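Local coordinates for TerD domain-containing protein (Streptomyces avermitilis, PDB 2QNG) that is of unknown function but binds calcium ions through a TerD-type beta-sandwich domain, at residues P41-L51 with D124-L133. Sequence-based numbering, arbitrary orientation.
Sequences PSPPGDPATDL and DAHRTFVGVL. With CA (calcium ion), chain C.
Residues 41-51 and 124-133 are two inter-strand loops that run past each other, their CA atoms closest at Pro47 and Asp124, 6.0 Å apart, and they meet through side chains and water. The Arg127 side chain crosses from 124-133 and lays its guanidinium against Thr49: OG1 of Thr49 sits over the centre of the group, 3.3 Å above its plane, and Ser42 OG lies over the same face. A bend at chi3 (-60°) turns the guanidinium back over its own loop, where NH1 donates to Gly131 O at 2.9 Å, the acceptor lying in the guanidinium plane while the donor is tilted 27° from the carbonyl plane. NH2 donates to a water that in turn donates to Ala48 O. Above that face, the loop 41-51 is tied to itself: Ser42 OG donates to Pro47 O over 2.6 Å, in the carbonyl plane, closing a loop that includes the type II turn Pro43-Asp46. Were Arg127 replaced by an alanine, Gly131 O and the Ala48-bound water would probably lose this donor and a gap would open beneath Thr49. The TerD domain here pairs two antiparallel sheets, and each loop passes from one to the other: 41-51 links strands 33-40 and 51-59, while 124-133 lies between strands 111-120 and 135-141. At the sandwich end, CD1 of Leu51 meets CG2 of Val132 tip to tip at 3.9 Å, and CD2 of Leu51 approaches the edge of the Phe129 ring. Just beyond, Asp50 OD1 and Leu51 O each bind calcium at 2.3 Å, with Asp52, Ser88 and Glu98 completing the protein ligands. Near the outer end, Pro47 CG rests 4.0 Å from Ala125 CB, and two waters link Asp124 OD2 separately to the backbone N and O of Ala48.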
ATOM      1  N   PRO A  41       0.833  -2.555  18.898  1.00 10.03           N
ATOM      2  CA  PRO A  41       1.546  -3.835  18.961  1.00 11.35           C
ATOM      3  C   PRO A  41       0.719  -4.988  19.517  1.00 12.46           C
ATOM      4  O   PRO A  41      -0.258  -4.765  20.242  1.00 13.51           O
ATOM      5  CB  PRO A  41       2.731  -3.555  19.905  1.00 12.17           C
ATOM      6  CG  PRO A  41       2.531  -2.243  20.459  1.00 12.20           C
ATOM      7  CD  PRO A  41       1.426  -1.528  19.764  1.00  9.77           C
ATOM      8  N   SER A  42       1.159  -6.199  19.184  1.00 12.35           N
ATOM      9  CA  SER A  42       0.650  -7.395  19.835  1.00 13.56           C
ATOM     10  C   SER A  42       0.951  -7.336  21.318  1.00 15.44           C
ATOM     11  O   SER A  42       1.934  -6.725  21.717  1.00 15.65           O
ATOM     12  CB  SER A  42       1.405  -8.625  19.340  1.00 14.18           C
ATOM     13  OG  SER A  42       1.187  -8.840  17.972  1.00 14.62           O
ATOM     14  N   PRO A  43       0.175  -8.063  22.126  1.00 17.15           N
ATOM     15  CA  PRO A  43       0.506  -8.195  23.556  1.00 18.32           C
ATOM     16  C   PRO A  43       1.921  -8.749  23.753  1.00 19.00           C
ATOM     17  O   PRO A  43       2.392  -9.548  22.930  1.00 18.23           O
ATOM     18  CB  PRO A  43      -0.516  -9.219  24.054  1.00 18.97           C
ATOM     19  CG  PRO A  43      -1.671  -9.139  23.124  1.00 18.75           C
ATOM     20  CD  PRO A  43      -1.079  -8.752  21.760  1.00 17.88           C
ATOM     21  N   PRO A  44       2.605  -8.342  24.840  1.00 19.83           N
ATOM     22  CA  PRO A  44       3.943  -8.855  25.109  1.00 20.80           C
ATOM     23  C   PRO A  44       3.923 -10.380  25.093  1.00 21.36           C
ATOM     24  O   PRO A  44       2.990 -11.003  25.625  1.00 22.09           O
ATOM     25  CB  PRO A  44       4.245  -8.341  26.519  1.00 20.92           C
ATOM     26  CG  PRO A  44       3.425  -7.104  26.648  1.00 21.34           C
ATOM     27  CD  PRO A  44       2.169  -7.360  25.845  1.00 20.23           C
ATOM     28  N   GLY A  45       4.921 -10.974  24.452  1.00 21.92           N
ATOM     29  CA  GLY A  45       5.020 -12.426  24.419  1.00 22.25           C
ATOM     30  C   GLY A  45       4.268 -13.114  23.295  1.00 22.31           C
ATOM     31  O   GLY A  45       4.484 -14.308  23.053  1.00 23.15           O
ATOM     32  N   ASP A  46       3.376 -12.380  22.616  1.00 21.50           N
ATOM     33  CA  ASP A  46       2.727 -12.876  21.397  1.00 21.56           C
ATOM     34  C   ASP A  46       3.593 -12.507  20.202  1.00 19.88           C
ATOM     35  O   ASP A  46       4.415 -11.592  20.291  1.00 19.74           O
ATOM     36  CB  ASP A  46       1.347 -12.257  21.190  1.00 22.01           C
ATOM     37  CG  ASP A  46       0.298 -12.835  22.096  1.00 25.72           C
ATOM     38  OD1 ASP A  46       0.633 -13.640  22.993  1.00 28.42           O
ATOM     39  OD2 ASP A  46      -0.873 -12.450  21.906  1.00 29.42           O
ATOM     40  N   PRO A  47       3.417 -13.217  19.075  1.00 18.88           N
ATOM     41  CA  PRO A  47       4.161 -12.864  17.872  1.00 17.53           C
ATOM     42  C   PRO A  47       3.874 -11.418  17.478  1.00 15.97           C
ATOM     43  O   PRO A  47       2.740 -10.953  17.597  1.00 15.71           O
ATOM     44  CB  PRO A  47       3.603 -13.835  16.821  1.00 18.28           C
ATOM     45  CG  PRO A  47       3.065 -14.965  17.599  1.00 20.03           C
ATOM     46  CD  PRO A  47       2.553 -14.397  18.866  1.00 19.58           C
ATOM     47  N   ALA A  48       4.900 -10.722  17.022  1.00 14.60           N
ATOM     48  CA  ALA A  48       4.762  -9.305  16.672  1.00 13.68           C
ATOM     49  C   ALA A  48       3.799  -9.110  15.515  1.00 13.19           C
ATOM     50  O   ALA A  48       3.759  -9.931  14.587  1.00 14.51           O
ATOM     51  CB  ALA A  48       6.094  -8.745  16.290  1.00 14.45           C
ATOM     52  N   THR A  49       3.069  -7.996  15.537  1.00 11.19           N
ATOM     53  CA  THR A  49       2.215  -7.615  14.425  1.00 10.45           C
ATOM     54  C   THR A  49       3.040  -6.698  13.513  1.00  9.25           C
ATOM     55  O   THR A  49       3.520  -5.636  13.973  1.00  9.74           O
ATOM     56  CB  THR A  49       0.991  -6.836  14.907  1.00 10.77           C
ATOM     57  OG1 THR A  49       0.206  -7.657  15.769  1.00 11.06           O
ATOM     58  CG2 THR A  49       0.146  -6.398  13.747  1.00 10.20           C
ATOM     59  N   ASP A  50       3.191  -7.073  12.235  1.00  9.87           N
ATOM     60  CA  ASP A  50       4.030  -6.317  11.306  1.00  9.68           C
ATOM     61  C   ASP A  50       3.231  -6.129  10.028  1.00  9.38           C
ATOM     62  O   ASP A  50       2.946  -7.097   9.331  1.00 10.36           O
ATOM     63  CB  ASP A  50       5.309  -7.134  11.036  1.00 10.48           C
ATOM     64  CG  ASP A  50       6.286  -6.424  10.103  1.00 11.03           C
ATOM     65  OD1 ASP A  50       6.033  -5.238   9.722  1.00 11.28           O
ATOM     66  OD2 ASP A  50       7.303  -7.066   9.740  1.00 12.64           O
ATOM     67  N   LEU A  51       2.830  -4.892   9.765  1.00  8.59           N
ATOM     68  CA  LEU A  51       2.201  -4.513   8.514  1.00  8.45           C
ATOM     69  C   LEU A  51       3.253  -3.871   7.633  1.00  8.00           C
ATOM     70  O   LEU A  51       4.124  -3.149   8.151  1.00  8.88           O
ATOM     71  CB  LEU A  51       1.033  -3.522   8.739  1.00  9.29           C
ATOM     72  CG  LEU A  51      -0.315  -4.122   9.211  1.00 10.34           C
ATOM     73  CD1 LEU A  51      -0.222  -4.997  10.482  1.00 10.65           C
ATOM     74  CD2 LEU A  51      -1.346  -3.016   9.394  1.00  9.54           C
ATOM     75  N   ASP A 124       5.157 -15.611  11.390  1.00 19.28           N
ATOM     76  CA  ASP A 124       5.088 -15.955  12.824  1.00 19.87           C
ATOM     77  C   ASP A 124       3.716 -16.448  13.329  1.00 18.96           C
ATOM     78  O   ASP A 124       3.627 -17.106  14.373  1.00 20.83           O
ATOM     79  CB  ASP A 124       5.504 -14.754  13.680  1.00 21.01           C
ATOM     80  CG  ASP A 124       6.959 -14.331  13.480  1.00 23.89           C
ATOM     81  OD1 ASP A 124       7.811 -15.138  13.036  1.00 26.23           O
ATOM     82  OD2 ASP A 124       7.250 -13.160  13.813  1.00 26.87           O
ATOM     83  N   ALA A 125       2.651 -16.143  12.592  1.00 17.38           N
ATOM     84  CA  ALA A 125       1.285 -16.466  13.019  1.00 15.74           C
ATOM     85  C   ALA A 125       0.350 -16.038  11.916  1.00 14.72           C
ATOM     86  O   ALA A 125       0.543 -14.994  11.314  1.00 14.78           O
ATOM     87  CB  ALA A 125       0.919 -15.704  14.291  1.00 16.96           C
ATOM     88  N   HIS A 126      -0.675 -16.834  11.657  1.00 13.64           N
ATOM     89  CA  HIS A 126      -1.759 -16.429  10.801  1.00 13.10           C
ATOM     90  C   HIS A 126      -2.456 -15.245  11.480  1.00 12.80           C
ATOM     91  O   HIS A 126      -2.876 -15.339  12.640  1.00 14.28           O
ATOM     92  CB  HIS A 126      -2.693 -17.622  10.636  1.00 12.70           C
ATOM     93  CG  HIS A 126      -3.988 -17.301   9.950  1.00 12.42           C
ATOM     94  ND1 HIS A 126      -4.083 -16.966   8.612  1.00 13.64           N
ATOM     95  CD2 HIS A 126      -5.257 -17.308  10.425  1.00 13.17           C
ATOM     96  CE1 HIS A 126      -5.356 -16.760   8.302  1.00 12.79           C
ATOM     97  NE2 HIS A 126      -6.086 -16.982   9.382  1.00 15.43           N
ATOM     98  N   ARG A 127      -2.576 -14.135  10.756  1.00 11.48           N
ATOM     99  CA  ARG A 127      -3.147 -12.920  11.332  1.00 11.60           C
ATOM    100  C   ARG A 127      -3.874 -12.184  10.253  1.00 10.57           C
ATOM    101  O   ARG A 127      -3.303 -11.912   9.191  1.00 11.03           O
ATOM    102  CB  ARG A 127      -2.049 -12.033  11.939  1.00 11.86           C
ATOM    103  CG  ARG A 127      -2.591 -10.864  12.752  1.00 12.66           C
ATOM    104  CD  ARG A 127      -1.493  -9.953  13.295  1.00 12.02           C
ATOM    105  NE  ARG A 127      -0.567 -10.663  14.167  1.00 14.07           N
ATOM    106  CZ  ARG A 127      -0.771 -10.878  15.461  1.00 14.81           C
ATOM    107  NH1 ARG A 127      -1.878 -10.437  16.057  1.00 16.18           N
ATOM    108  NH2 ARG A 127       0.132 -11.557  16.162  1.00 17.58           N
ATOM    109  N   THR A 128      -5.141 -11.877  10.509  1.00 10.37           N
ATOM    110  CA  THR A 128      -5.932 -11.073   9.580  1.00 10.38           C
ATOM    111  C   THR A 128      -6.172  -9.688  10.168  1.00  9.85           C
ATOM    112  O   THR A 128      -5.769  -9.413  11.309  1.00  9.76           O
ATOM    113  CB  THR A 128      -7.281 -11.738   9.277  1.00 11.02           C
ATOM    114  OG1 THR A 128      -8.108 -11.695  10.450  1.00 11.95           O
ATOM    115  CG2 THR A 128      -7.086 -13.202   8.835  1.00 12.81           C
ATOM    116  N   PHE A 129      -6.821  -8.786   9.414  1.00  9.82           N
ATOM    117  CA  PHE A 129      -6.982  -7.428   9.960  1.00  9.42           C
ATOM    118  C   PHE A 129      -7.723  -7.356  11.291  1.00  8.70           C
ATOM    119  O   PHE A 129      -7.425  -6.465  12.096  1.00  9.63           O
ATOM    120  CB  PHE A 129      -7.528  -6.447   8.915  1.00  9.11           C
ATOM    121  CG  PHE A 129      -6.508  -6.071   7.875  1.00  8.49           C
ATOM    122  CD1 PHE A 129      -5.488  -5.167   8.156  1.00 10.68           C
ATOM    123  CD2 PHE A 129      -6.545  -6.659   6.622  1.00  9.34           C
ATOM    124  CE1 PHE A 129      -4.520  -4.857   7.193  1.00 10.35           C
ATOM    125  CE2 PHE A 129      -5.579  -6.346   5.648  1.00  9.55           C
ATOM    126  CZ  PHE A 129      -4.576  -5.450   5.948  1.00 10.83           C
ATOM    127  N   VAL A 130      -8.652  -8.287  11.558  1.00  9.63           N
ATOM    128  CA  VAL A 130      -9.349  -8.251  12.850  1.00 10.49           C
ATOM    129  C   VAL A 130      -8.375  -8.580  13.999  1.00 11.17           C
ATOM    130  O   VAL A 130      -8.601  -8.184  15.165  1.00 12.70           O
ATOM    131  CB  VAL A 130     -10.593  -9.195  12.875  1.00 11.14           C
ATOM    132  CG1 VAL A 130     -10.180 -10.653  12.999  1.00 12.01           C
ATOM    133  CG2 VAL A 130     -11.562  -8.784  13.984  1.00 13.31           C
ATOM    134  N   GLY A 131      -7.296  -9.301  13.670  1.00 10.32           N
ATOM    135  CA  GLY A 131      -6.239  -9.666  14.630  1.00 10.94           C
ATOM    136  C   GLY A 131      -5.144  -8.605  14.773  1.00 10.97           C
ATOM    137  O   GLY A 131      -4.171  -8.823  15.484  1.00 13.05           O
ATOM    138  N   VAL A 132      -5.288  -7.480  14.081  1.00 10.61           N
ATOM    139  CA  VAL A 132      -4.403  -6.343  14.240  1.00 10.27           C
ATOM    140  C   VAL A 132      -5.122  -5.341  15.150  1.00 10.70           C
ATOM    141  O   VAL A 132      -6.300  -5.028  14.938  1.00 11.56           O
ATOM    142  CB  VAL A 132      -4.119  -5.691  12.882  1.00  9.48           C
ATOM    143  CG1 VAL A 132      -3.238  -4.428  13.041  1.00  9.75           C
ATOM    144  CG2 VAL A 132      -3.472  -6.700  11.943  1.00 10.51           C
ATOM    145  N   LEU A 133      -4.418  -4.836  16.170  1.00 10.21           N
ATOM    146  CA  LEU A 133      -5.040  -3.879  17.084  1.00 10.91           C
ATOM    147  C   LEU A 133      -5.012  -2.471  16.509  1.00 11.07           C
ATOM    148  O   LEU A 133      -3.942  -1.921  16.231  1.00 10.94           O
ATOM    149  CB  LEU A 133      -4.381  -3.897  18.462  1.00 11.67           C
ATOM    150  CG  LEU A 133      -5.076  -3.024  19.512  1.00 15.77           C
ATOM    151  CD1 LEU A 133      -6.551  -3.413  19.692  1.00 17.60           C
ATOM    152  CD2 LEU A 133      -4.335  -3.139  20.829  1.00 17.48           C
TER
HETATM  153 CA    CA C 202       6.398  -3.269   8.568  1.00 10.15          CA
HETATM  154  O   HOH W   1       2.096 -11.983  14.033  1.00 23.14           O
HETATM  155  O   HOH W   2       7.357 -12.058  16.663  1.00 28.34           O
HETATM  156  O   HOH W   3       5.586 -10.684  12.633  1.00 31.75           O
HETATM  157  O   HOH W   4      -1.701  -5.862  16.850  1.00 11.56           O
HETATM  158  O   HOH W   5       8.682  -3.301   8.078  1.00 15.50           O